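Local coordinates for hypothetical protein (Leishmania major, PDB 3LJN) that is of unknown function but is built of ankyrin repeats, a fold that in other proteins usually serves to bind protein partners, at residues D18-V26 and L39-N50; M193-L204 and V226-I235. One frame throughout, in Å; residues are numbered along the deposited sequence.

Contact 1 of 2, residues D18-V26 and L39-N50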
loop_
_atom_site.group_PDB
_atom_site.type_symbol
_atom_site.label_atom_id
_atom_site.label_comp_id
_atom_site.label_asym_id
_atom_site.label_seq_id
_atom_site.Cartn_x
_atom_site.Cartn_y
_atom_site.Cartn_z
ATOM N N ASP A 18 -20.777 1.633 -34.359
ATOM C CA ASP A 18 -19.377 2.087 -34.386
ATOM C C ASP A 18 -19.248 3.536 -34.864
ATOM O O ASP A 18 -18.270 4.217 -34.551
ATOM C CB ASP A 18 -18.528 1.162 -35.271
ATOM C CG ASP A 18 -18.484 -0.273 -34.755
ATOM O OD1 ASP A 18 -18.644 -1.208 -35.570
ATOM O OD2 ASP A 18 -18.298 -0.466 -33.534
ATOM N N GLU A 19 -20.239 4.001 -35.620
ATOM C CA GLU A 19 -20.298 5.394 -36.045
ATOM C C GLU A 19 -20.694 6.308 -34.894
ATOM O O GLU A 19 -20.466 7.507 -34.957
ATOM C CB GLU A 19 -21.288 5.546 -37.203
ATOM C CG GLU A 19 -21.170 6.858 -37.979
ATOM C CD GLU A 19 -21.795 6.768 -39.368
ATOM O OE1 GLU A 19 -22.718 5.942 -39.544
ATOM O OE2 GLU A 19 -21.363 7.516 -40.280
ATOM N N ASN A 20 -21.288 5.743 -33.849
ATOM C CA ASN A 20 -21.669 6.510 -32.665
ATOM C C ASN A 20 -20.574 6.560 -31.609
ATOM O O ASN A 20 -20.356 7.604 -31.001
ATOM C CB ASN A 20 -22.951 5.944 -32.036
ATOM C CG ASN A 20 -24.210 6.543 -32.626
ATOM O OD1 ASN A 20 -24.293 7.751 -32.846
ATOM N ND2 ASN A 20 -25.206 5.701 -32.862
HETATM N N MSE A 21 -19.895 5.442 -31.370
HETATM C CA MSE A 21 -18.804 5.443 -30.404
HETATM C C MSE A 21 -17.690 6.363 -30.873
HETATM O O MSE A 21 -16.952 6.903 -30.064
HETATM C CB MSE A 21 -18.283 4.029 -30.135
HETATM C CG MSE A 21 -17.436 3.401 -31.234
HETATM SE SE MSE A 21 -15.528 3.325 -30.815
HETATM C CE MSE A 21 -15.002 1.965 -32.112
ATOM N N GLU A 22 -17.585 6.557 -32.183
ATOM C CA GLU A 22 -16.589 7.461 -32.733
ATOM C C GLU A 22 -16.850 8.882 -32.304
ATOM O O GLU A 22 -15.917 9.604 -31.974
ATOM C CB GLU A 22 -16.546 7.387 -34.260
ATOM C CG GLU A 22 -15.658 6.277 -34.806
ATOM C CD GLU A 22 -14.219 6.337 -34.291
ATOM O OE1 GLU A 22 -13.598 5.257 -34.172
ATOM O OE2 GLU A 22 -13.709 7.446 -34.003
ATOM N N LYS A 23 -18.119 9.279 -32.316
ATOM C CA LYS A 23 -18.505 10.632 -31.929
ATOM C C LYS A 23 -18.271 10.898 -30.447
ATOM O O LYS A 23 -17.766 11.947 -30.070
ATOM C CB LYS A 23 -19.979 10.887 -32.258
ATOM C CG LYS A 23 -20.297 10.962 -33.742
ATOM C CD LYS A 23 -21.541 11.807 -33.987
ATOM C CE LYS A 23 -21.974 11.785 -35.443
ATOM N NZ LYS A 23 -22.666 10.518 -35.803
ATOM N N ILE A 24 -18.638 9.940 -29.615
ATOM C CA ILE A 24 -18.610 10.147 -28.178
ATOM C C ILE A 24 -17.172 10.203 -27.634
ATOM O O ILE A 24 -16.855 11.029 -26.784
ATOM C CB ILE A 24 -19.482 9.083 -27.457
ATOM C CG1 ILE A 24 -19.780 9.510 -26.024
ATOM C CG2 ILE A 24 -18.839 7.711 -27.497
ATOM C CD1 ILE A 24 -20.692 8.555 -25.287
ATOM N N HIS A 25 -16.307 9.337 -28.144
ATOM C CA HIS A 25 -14.878 9.343 -27.823
ATOM C C HIS A 25 -14.188 10.661 -28.242
ATOM O O HIS A 25 -13.323 11.189 -27.532
ATOM C CB HIS A 25 -14.179 8.191 -28.562
ATOM C CG HIS A 25 -14.432 6.826 -27.994
ATOM N ND1 HIS A 25 -13.456 5.854 -27.954
ATOM C CD2 HIS A 25 -15.541 6.260 -27.464
ATOM C CE1 HIS A 25 -13.950 4.755 -27.413
ATOM N NE2 HIS A 25 -15.216 4.973 -27.111
ATOM N N VAL A 26 -14.535 11.164 -29.418
ATOM C CA VAL A 26 -13.993 12.428 -29.896
ATOM C C VAL A 26 -14.348 13.563 -28.951
ATOM O O VAL A 26 -13.511 14.398 -28.610
ATOM C CB VAL A 26 -14.560 12.785 -31.279
ATOM C CG1 VAL A 26 -14.276 14.239 -31.620
ATOM C CG2 VAL A 26 -13.995 11.851 -32.333
ATOM N N LEU A 39 -25.228 13.038 -26.647
ATOM C CA LEU A 39 -25.175 11.701 -27.213
ATOM C C LEU A 39 -25.807 10.663 -26.266
ATOM O O LEU A 39 -26.507 9.747 -26.707
ATOM C CB LEU A 39 -23.727 11.324 -27.539
ATOM C CG LEU A 39 -23.080 11.993 -28.759
ATOM C CD1 LEU A 39 -21.603 12.247 -28.514
ATOM C CD2 LEU A 39 -23.264 11.184 -30.039
ATOM N N ILE A 40 -25.563 10.827 -24.967
ATOM C CA ILE A 40 -26.062 9.912 -23.942
ATOM C C ILE A 40 -27.565 10.065 -23.689
ATOM O O ILE A 40 -28.269 9.081 -23.536
ATOM C CB ILE A 40 -25.313 10.126 -22.616
ATOM C CG1 ILE A 40 -23.843 9.742 -22.790
ATOM C CG2 ILE A 40 -25.961 9.313 -21.494
ATOM C CD1 ILE A 40 -22.921 10.388 -21.812
ATOM N N GLU A 41 -28.056 11.293 -23.635
ATOM C CA GLU A 41 -29.497 11.512 -23.579
ATOM C C GLU A 41 -30.201 10.836 -24.753
ATOM O O GLU A 41 -31.226 10.202 -24.566
ATOM C CB GLU A 41 -29.835 13.012 -23.524
ATOM C CG GLU A 41 -29.748 13.586 -22.098
ATOM C CD GLU A 41 -29.546 15.112 -22.045
ATOM O OE1 GLU A 41 -29.844 15.800 -23.061
ATOM O OE2 GLU A 41 -29.094 15.626 -20.977
ATOM N N THR A 42 -29.636 10.945 -25.949
ATOM C CA THR A 42 -30.202 10.284 -27.122
ATOM C C THR A 42 -29.874 8.770 -27.220
ATOM O O THR A 42 -30.211 8.125 -28.210
ATOM C CB THR A 42 -29.774 10.993 -28.425
ATOM O OG1 THR A 42 -28.398 10.704 -28.714
ATOM C CG2 THR A 42 -30.001 12.508 -28.312
ATOM N N GLY A 43 -29.207 8.209 -26.214
ATOM C CA GLY A 43 -29.141 6.760 -26.056
ATOM C C GLY A 43 -27.907 6.031 -26.553
ATOM O O GLY A 43 -27.955 4.822 -26.770
ATOM N N VAL A 44 -26.805 6.744 -26.748
ATOM C CA VAL A 44 -25.498 6.096 -26.936
ATOM C C VAL A 44 -25.023 5.614 -25.564
ATOM O O VAL A 44 -24.892 6.425 -24.641
ATOM C CB VAL A 44 -24.439 7.085 -27.493
ATOM C CG1 VAL A 44 -23.112 6.398 -27.657
ATOM C CG2 VAL A 44 -24.892 7.684 -28.809
ATOM N N SER A 45 -24.768 4.324 -25.393
ATOM C CA SER A 45 -24.339 3.863 -24.067
ATOM C C SER A 45 -22.976 4.472 -23.685
ATOM O O SER A 45 -22.038 4.432 -24.481
ATOM C CB SER A 45 -24.263 2.343 -23.977
ATOM O OG SER A 45 -23.284 1.954 -23.019
ATOM N N PRO A 46 -22.855 5.008 -22.460
ATOM C CA PRO A 46 -21.639 5.706 -22.037
ATOM C C PRO A 46 -20.365 4.882 -22.118
ATOM O O PRO A 46 -19.327 5.413 -22.496
ATOM C CB PRO A 46 -21.907 6.041 -20.555
ATOM C CG PRO A 46 -23.326 5.829 -20.355
ATOM C CD PRO A 46 -23.767 4.799 -21.328
ATOM N N THR A 47 -20.451 3.606 -21.752
ATOM C CA THR A 47 -19.278 2.753 -21.582
ATOM C C THR A 47 -18.900 1.978 -22.861
ATOM O O THR A 47 -18.334 0.887 -22.789
ATOM C CB THR A 47 -19.536 1.728 -20.474
ATOM O OG1 THR A 47 -20.744 1.006 -20.779
ATOM C CG2 THR A 47 -19.652 2.410 -19.100
ATOM N N ILE A 48 -19.186 2.557 -24.023
ATOM C CA ILE A 48 -19.027 1.874 -25.300
ATOM C C ILE A 48 -17.546 1.882 -25.728
ATOM O O ILE A 48 -16.891 2.926 -25.717
ATOM C CB ILE A 48 -19.977 2.509 -26.358
ATOM C CG1 ILE A 48 -20.035 1.666 -27.626
ATOM C CG2 ILE A 48 -19.597 3.964 -26.653
ATOM C CD1 ILE A 48 -21.031 2.172 -28.625
ATOM N N GLN A 49 -17.029 0.713 -26.110
ATOM C CA GLN A 49 -15.581 0.531 -26.245
ATOM C C GLN A 49 -15.117 0.409 -27.676
ATOM O O GLN A 49 -15.911 0.164 -28.574
ATOM C CB GLN A 49 -15.051 -0.644 -25.403
ATOM C CG GLN A 49 -15.978 -1.828 -25.207
ATOM C CD GLN A 49 -15.431 -2.856 -24.192
ATOM O OE1 GLN A 49 -14.252 -2.835 -23.810
ATOM N NE2 GLN A 49 -16.301 -3.771 -23.764
ATOM N N ASN A 50 -13.817 0.648 -27.865
ATOM C CA ASN A 50 -13.162 0.497 -29.144
ATOM C C ASN A 50 -12.327 -0.745 -29.007
ATOM O O ASN A 50 -12.203 -1.240 -27.906
ATOM C CB ASN A 50 -12.338 1.743 -29.494
ATOM C CG ASN A 50 -11.045 1.869 -28.693
ATOM O OD1 ASN A 50 -10.675 0.996 -27.906
ATOM N ND2 ASN A 50 -10.341 2.977 -28.911
#
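Ile24 is the residue to look at first: from within helix 18-30 its side chain projects toward the end of helix 33-41 and the chain after it, where Val44, Ile40 and Ile48 receive it. Its CG1 branch runs anti to the backbone N (chi1 -164°), which carries CD1 in between Val44 CG1, 4.0 Å away, and Ile40 CG1. The CG2 branch turns the other way and meets Ile48 CG2 at 3.9 Å. Leu39 CD1 packs 3.7 Å from Ile24 CA, against the helix backbone itself. About one turn before Ile24, Met21 packs its CB 3.6 Å from Ile48 CD1, while the chain of this selenomethionine, bent at chi2, crosses the Asn50 side chain at about a right angle, with Met21 CE 3.7 Å from Asn50 CB.

The one polar link across the contact is His25 NE2, which donates to Ile48 O at 3.0 Å with a nearly straight N-H...O angle of 173°. The carbonyl oxygen sits at the ring edge, practically in its plane, and Met21 SE lies over one face near the rim. Asn50 turns its OD1 elsewhere, to the backbone N of Phe52 and of Cys54.

The packing thins toward the start of helix 18-30. Asn20 merely rests CG on Val44 CG2 at 4.0 Å, and Asp18 and Glu19 are exposed and poorly ordered. Lys23, also exposed, lends its CB to Leu39 CD2 before its amine end leads away. On the other flank, Ile40 and Pro46 lean on helix 66-75. The contact is mainly aliphatic packing of two consecutive helices in an ankyrin-repeat protein, with a single NE2-H bond consistent with holding the imidazole against the chain at Ile48 O.

Contact 2 of 2, residues M193-L204 and V226-I235; sequences MDTVPSKSSLRL and VAMRFVEMGI
Two helix ends of the ankyrin stack meet here, that of helix 186-195 with its following loop and that of helix 224-231, with the short helix 216-219 between them in sequence. Met193, a selenomethionine, crosses the Phe230 ring at about a right angle, and its SE makes an oblique Met-aromatic contact 5.1 Å from the ring centroid. CE is modelled over one face, but too close to the ring carbons for its position to be trusted. Leu202 CD1 is 4.0 Å from Met233 SE. Met233 reaches it because its chain stays extended beyond CG (chi2 169°).

Farther along the loop, Leu204 packs on Met233 and Ile235, with CD1 4.0 Å from Met233 CB and its own CB 4.0 Å from Ile235 CG1. Gly234, at the positive phi that favours glycine, is the C-prime residue of a Schellman motif, which closes the helix through Ile235 N to Phe230 O and Gly234 N to Val231 O.

On the exposed side Arg229 NH1 meets Asp194 OD1 at 2.9 Å, a salt bridge approached at the guanidinium edge. Its hydrogen bond is weak, bent to 121°, and the carboxylate and guanidinium planes stand 47° apart. Leu202 also touches Pro166 and Thr167, while Val226 packs back on helix 186-195. The whole is apolar packing of helix ends and the loops after them, as in an ankyrin solenoid.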
loop_
_atom_site.group_PDB
_atom_site.type_symbol
_atom_site.label_atom_id
_atom_site.label_comp_id
_atom_site.label_asym_id
_atom_site.label_seq_id
_atom_site.Cartn_x
_atom_site.Cartn_y
_atom_site.Cartn_z
HETATM N N MSE A 193 0.981 7.787 6.750
HETATM C CA MSE A 193 0.572 7.520 8.125
HETATM C C MSE A 193 0.102 8.754 8.874
HETATM O O MSE A 193 -0.645 8.631 9.839
HETATM C CB MSE A 193 1.722 6.907 8.907
HETATM C CG MSE A 193 1.821 5.404 8.783
HETATM SE SE MSE A 193 3.638 4.885 9.341
HETATM C CE MSE A 193 3.270 3.157 10.223
ATOM N N ASP A 194 0.552 9.934 8.463
ATOM C CA ASP A 194 0.149 11.173 9.139
ATOM C C ASP A 194 -1.082 11.818 8.479
ATOM O O ASP A 194 -1.897 12.432 9.152
ATOM C CB ASP A 194 1.340 12.139 9.223
ATOM C CG ASP A 194 2.592 11.483 9.867
ATOM O OD1 ASP A 194 2.536 10.269 10.198
ATOM O OD2 ASP A 194 3.632 12.169 10.034
ATOM N N THR A 195 -1.224 11.637 7.170
ATOM C CA THR A 195 -2.390 12.109 6.417
ATOM C C THR A 195 -3.619 11.246 6.635
ATOM O O THR A 195 -4.735 11.735 6.530
ATOM C CB THR A 195 -2.104 12.114 4.895
ATOM O OG1 THR A 195 -0.858 12.775 4.642
ATOM C CG2 THR A 195 -3.209 12.826 4.124
ATOM N N VAL A 196 -3.410 9.960 6.910
ATOM C CA VAL A 196 -4.502 8.972 7.023
ATOM C C VAL A 196 -5.536 9.418 8.061
ATOM O O VAL A 196 -5.201 9.597 9.231
ATOM C CB VAL A 196 -3.959 7.542 7.369
ATOM C CG1 VAL A 196 -3.333 7.512 8.752
ATOM C CG2 VAL A 196 -5.049 6.501 7.265
ATOM N N PRO A 197 -6.797 9.604 7.633
ATOM C CA PRO A 197 -7.792 10.181 8.543
ATOM C C PRO A 197 -7.994 9.328 9.794
ATOM O O PRO A 197 -7.865 9.835 10.896
ATOM C CB PRO A 197 -9.071 10.238 7.695
ATOM C CG PRO A 197 -8.886 9.218 6.630
ATOM C CD PRO A 197 -7.406 9.103 6.386
ATOM N N SER A 198 -8.272 8.041 9.619
ATOM C CA SER A 198 -8.568 7.182 10.747
ATOM C C SER A 198 -7.310 6.877 11.533
ATOM O O SER A 198 -7.075 7.490 12.564
ATOM C CB SER A 198 -9.227 5.883 10.284
ATOM N N LYS A 199 -6.496 5.952 11.031
ATOM C CA LYS A 199 -5.420 5.329 11.810
ATOM C C LYS A 199 -5.934 4.056 12.458
ATOM O O LYS A 199 -5.182 3.314 13.076
ATOM C CB LYS A 199 -4.861 6.266 12.877
ATOM N N SER A 200 -7.235 3.832 12.334
ATOM C CA SER A 200 -7.865 2.560 12.633
ATOM C C SER A 200 -8.547 2.049 11.356
ATOM O O SER A 200 -9.355 1.131 11.396
ATOM C CB SER A 200 -8.860 2.763 13.782
ATOM O OG SER A 200 -9.745 1.671 13.939
ATOM N N SER A 201 -8.199 2.665 10.226
ATOM C CA SER A 201 -8.626 2.234 8.894
ATOM C C SER A 201 -7.537 1.405 8.191
ATOM O O SER A 201 -7.703 0.985 7.055
ATOM C CB SER A 201 -8.941 3.464 8.043
ATOM O OG SER A 201 -7.915 4.436 8.168
ATOM N N LEU A 202 -6.415 1.192 8.869
ATOM C CA LEU A 202 -5.308 0.441 8.313
ATOM C C LEU A 202 -5.530 -1.001 8.672
ATOM O O LEU A 202 -5.947 -1.292 9.780
ATOM C CB LEU A 202 -3.982 0.909 8.911
ATOM C CG LEU A 202 -3.666 2.402 8.809
ATOM C CD1 LEU A 202 -2.565 2.780 9.786
ATOM C CD2 LEU A 202 -3.294 2.772 7.387
ATOM N N ARG A 203 -5.248 -1.900 7.733
ATOM C CA ARG A 203 -5.345 -3.338 7.959
ATOM C C ARG A 203 -3.967 -3.909 8.223
ATOM O O ARG A 203 -3.333 -4.474 7.339
ATOM C CB ARG A 203 -5.968 -4.012 6.749
ATOM C CG ARG A 203 -7.333 -3.484 6.407
ATOM C CD ARG A 203 -8.319 -3.787 7.503
ATOM N NE ARG A 203 -8.615 -5.210 7.572
ATOM C CZ ARG A 203 -9.426 -5.850 6.729
ATOM N NH1 ARG A 203 -10.029 -5.201 5.730
ATOM N NH2 ARG A 203 -9.633 -7.155 6.880
ATOM N N LEU A 204 -3.520 -3.763 9.465
ATOM C CA LEU A 204 -2.188 -4.181 9.866
ATOM C C LEU A 204 -2.150 -5.678 10.163
ATOM O O LEU A 204 -1.167 -6.186 10.708
ATOM C CB LEU A 204 -1.753 -3.387 11.097
ATOM C CG LEU A 204 -1.844 -1.862 10.989
ATOM C CD1 LEU A 204 -1.375 -1.223 12.283
ATOM C CD2 LEU A 204 -1.045 -1.344 9.802
ATOM N N VAL A 226 9.930 3.764 13.013
ATOM C CA VAL A 226 8.684 3.502 12.302
ATOM C C VAL A 226 8.076 2.228 12.834
ATOM O O VAL A 226 6.864 2.098 12.874
ATOM C CB VAL A 226 8.909 3.368 10.784
ATOM C CG1 VAL A 226 7.693 2.812 10.123
ATOM C CG2 VAL A 226 9.258 4.715 10.180
ATOM N N ALA A 227 8.930 1.295 13.247
ATOM C CA ALA A 227 8.500 0.038 13.870
ATOM C C ALA A 227 7.713 0.259 15.171
ATOM O O ALA A 227 6.814 -0.508 15.493
ATOM C CB ALA A 227 9.697 -0.838 14.135
HETATM N N MSE A 228 8.064 1.316 15.901
HETATM C CA MSE A 228 7.452 1.640 17.179
HETATM C C MSE A 228 6.075 2.222 16.969
HETATM O O MSE A 228 5.175 2.002 17.784
HETATM C CB MSE A 228 8.304 2.660 17.918
HETATM C CG MSE A 228 9.699 2.173 18.260
HETATM SE SE MSE A 228 9.785 1.332 20.026
HETATM C CE MSE A 228 9.921 2.919 21.205
ATOM N N ARG A 229 5.918 2.984 15.887
ATOM C CA ARG A 229 4.619 3.552 15.523
ATOM C C ARG A 229 3.631 2.463 15.166
ATOM O O ARG A 229 2.434 2.600 15.390
ATOM C CB ARG A 229 4.738 4.519 14.352
ATOM C CG ARG A 229 5.336 5.861 14.713
ATOM C CD ARG A 229 4.666 6.976 13.933
ATOM N NE ARG A 229 3.258 7.128 14.309
ATOM C CZ ARG A 229 2.387 7.932 13.696
ATOM N NH1 ARG A 229 2.759 8.687 12.658
ATOM N NH2 ARG A 229 1.131 7.985 14.131
ATOM N N PHE A 230 4.137 1.382 14.597
ATOM C CA PHE A 230 3.297 0.242 14.317
ATOM C C PHE A 230 2.813 -0.393 15.624
ATOM O O PHE A 230 1.633 -0.702 15.763
ATOM C CB PHE A 230 4.029 -0.772 13.437
ATOM C CG PHE A 230 4.100 -0.380 11.987
ATOM C CD1 PHE A 230 2.945 -0.211 11.245
ATOM C CD2 PHE A 230 5.318 -0.216 11.353
ATOM C CE1 PHE A 230 3.008 0.136 9.905
ATOM C CE2 PHE A 230 5.386 0.128 10.015
ATOM C CZ PHE A 230 4.236 0.310 9.295
ATOM N N VAL A 231 3.716 -0.559 16.582
ATOM C CA VAL A 231 3.365 -1.131 17.879
ATOM C C VAL A 231 2.297 -0.296 18.592
ATOM O O VAL A 231 1.321 -0.832 19.125
ATOM C CB VAL A 231 4.618 -1.270 18.762
ATOM C CG1 VAL A 231 4.249 -1.432 20.211
ATOM C CG2 VAL A 231 5.439 -2.443 18.299
ATOM N N GLU A 232 2.486 1.018 18.572
ATOM C CA GLU A 232 1.574 1.954 19.222
ATOM C C GLU A 232 0.300 2.176 18.417
ATOM O O GLU A 232 -0.604 2.859 18.867
ATOM C CB GLU A 232 2.275 3.292 19.437
ATOM C CG GLU A 232 3.480 3.204 20.381
ATOM C CD GLU A 232 4.377 4.436 20.326
ATOM O OE1 GLU A 232 4.434 5.098 19.247
ATOM O OE2 GLU A 232 5.021 4.723 21.366
HETATM N N MSE A 233 0.251 1.622 17.213
HETATM C CA MSE A 233 -0.990 1.487 16.471
HETATM C C MSE A 233 -1.644 0.137 16.749
HETATM O O MSE A 233 -2.505 -0.305 15.998
HETATM C CB MSE A 233 -0.718 1.641 14.979
HETATM C CG MSE A 233 -0.541 3.078 14.571
HETATM SE SE MSE A 233 0.146 3.280 12.750
HETATM C CE MSE A 233 -0.462 5.145 12.441
ATOM N N GLY A 234 -1.230 -0.515 17.830
ATOM C CA GLY A 234 -1.804 -1.789 18.235
ATOM C C GLY A 234 -1.745 -2.871 17.176
ATOM O O GLY A 234 -2.700 -3.625 16.999
ATOM N N ILE A 235 -0.633 -2.943 16.460
ATOM C CA ILE A 235 -0.403 -4.056 15.557
ATOM C C ILE A 235 -0.191 -5.284 16.398
ATOM O O ILE A 235 0.383 -5.191 17.470
ATOM C CB ILE A 235 0.842 -3.859 14.675
ATOM C CG1 ILE A 235 0.892 -4.944 13.591
ATOM C CG2 ILE A 235 2.117 -3.872 15.526
ATOM C CD1 ILE A 235 1.802 -4.615 12.433
#

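Overall arrangement
Both contacts join parts of one elongated ankyrin stack, yet they share no helix: their centres lie about 45 Å apart on opposite sides of the chain's centre, and their nearest atoms stay about 28 Å from each other. Contact 1 sits at the N-terminal end, its centre about 36 Å from the centre of the chain; contact 2 is mid-stack, its centre about 13 Å from that point. Each is partly buried, with an apolar middle and exposed margins. Contact 1 ties two consecutive helices and the chain leaving them, using branched aliphatics and a histidine bond to a backbone carbonyl. Contact 2 joins two helix ends farther apart in sequence through selenomethionine, phenylalanine and leucine, with its polar link between charged side chains at the surface.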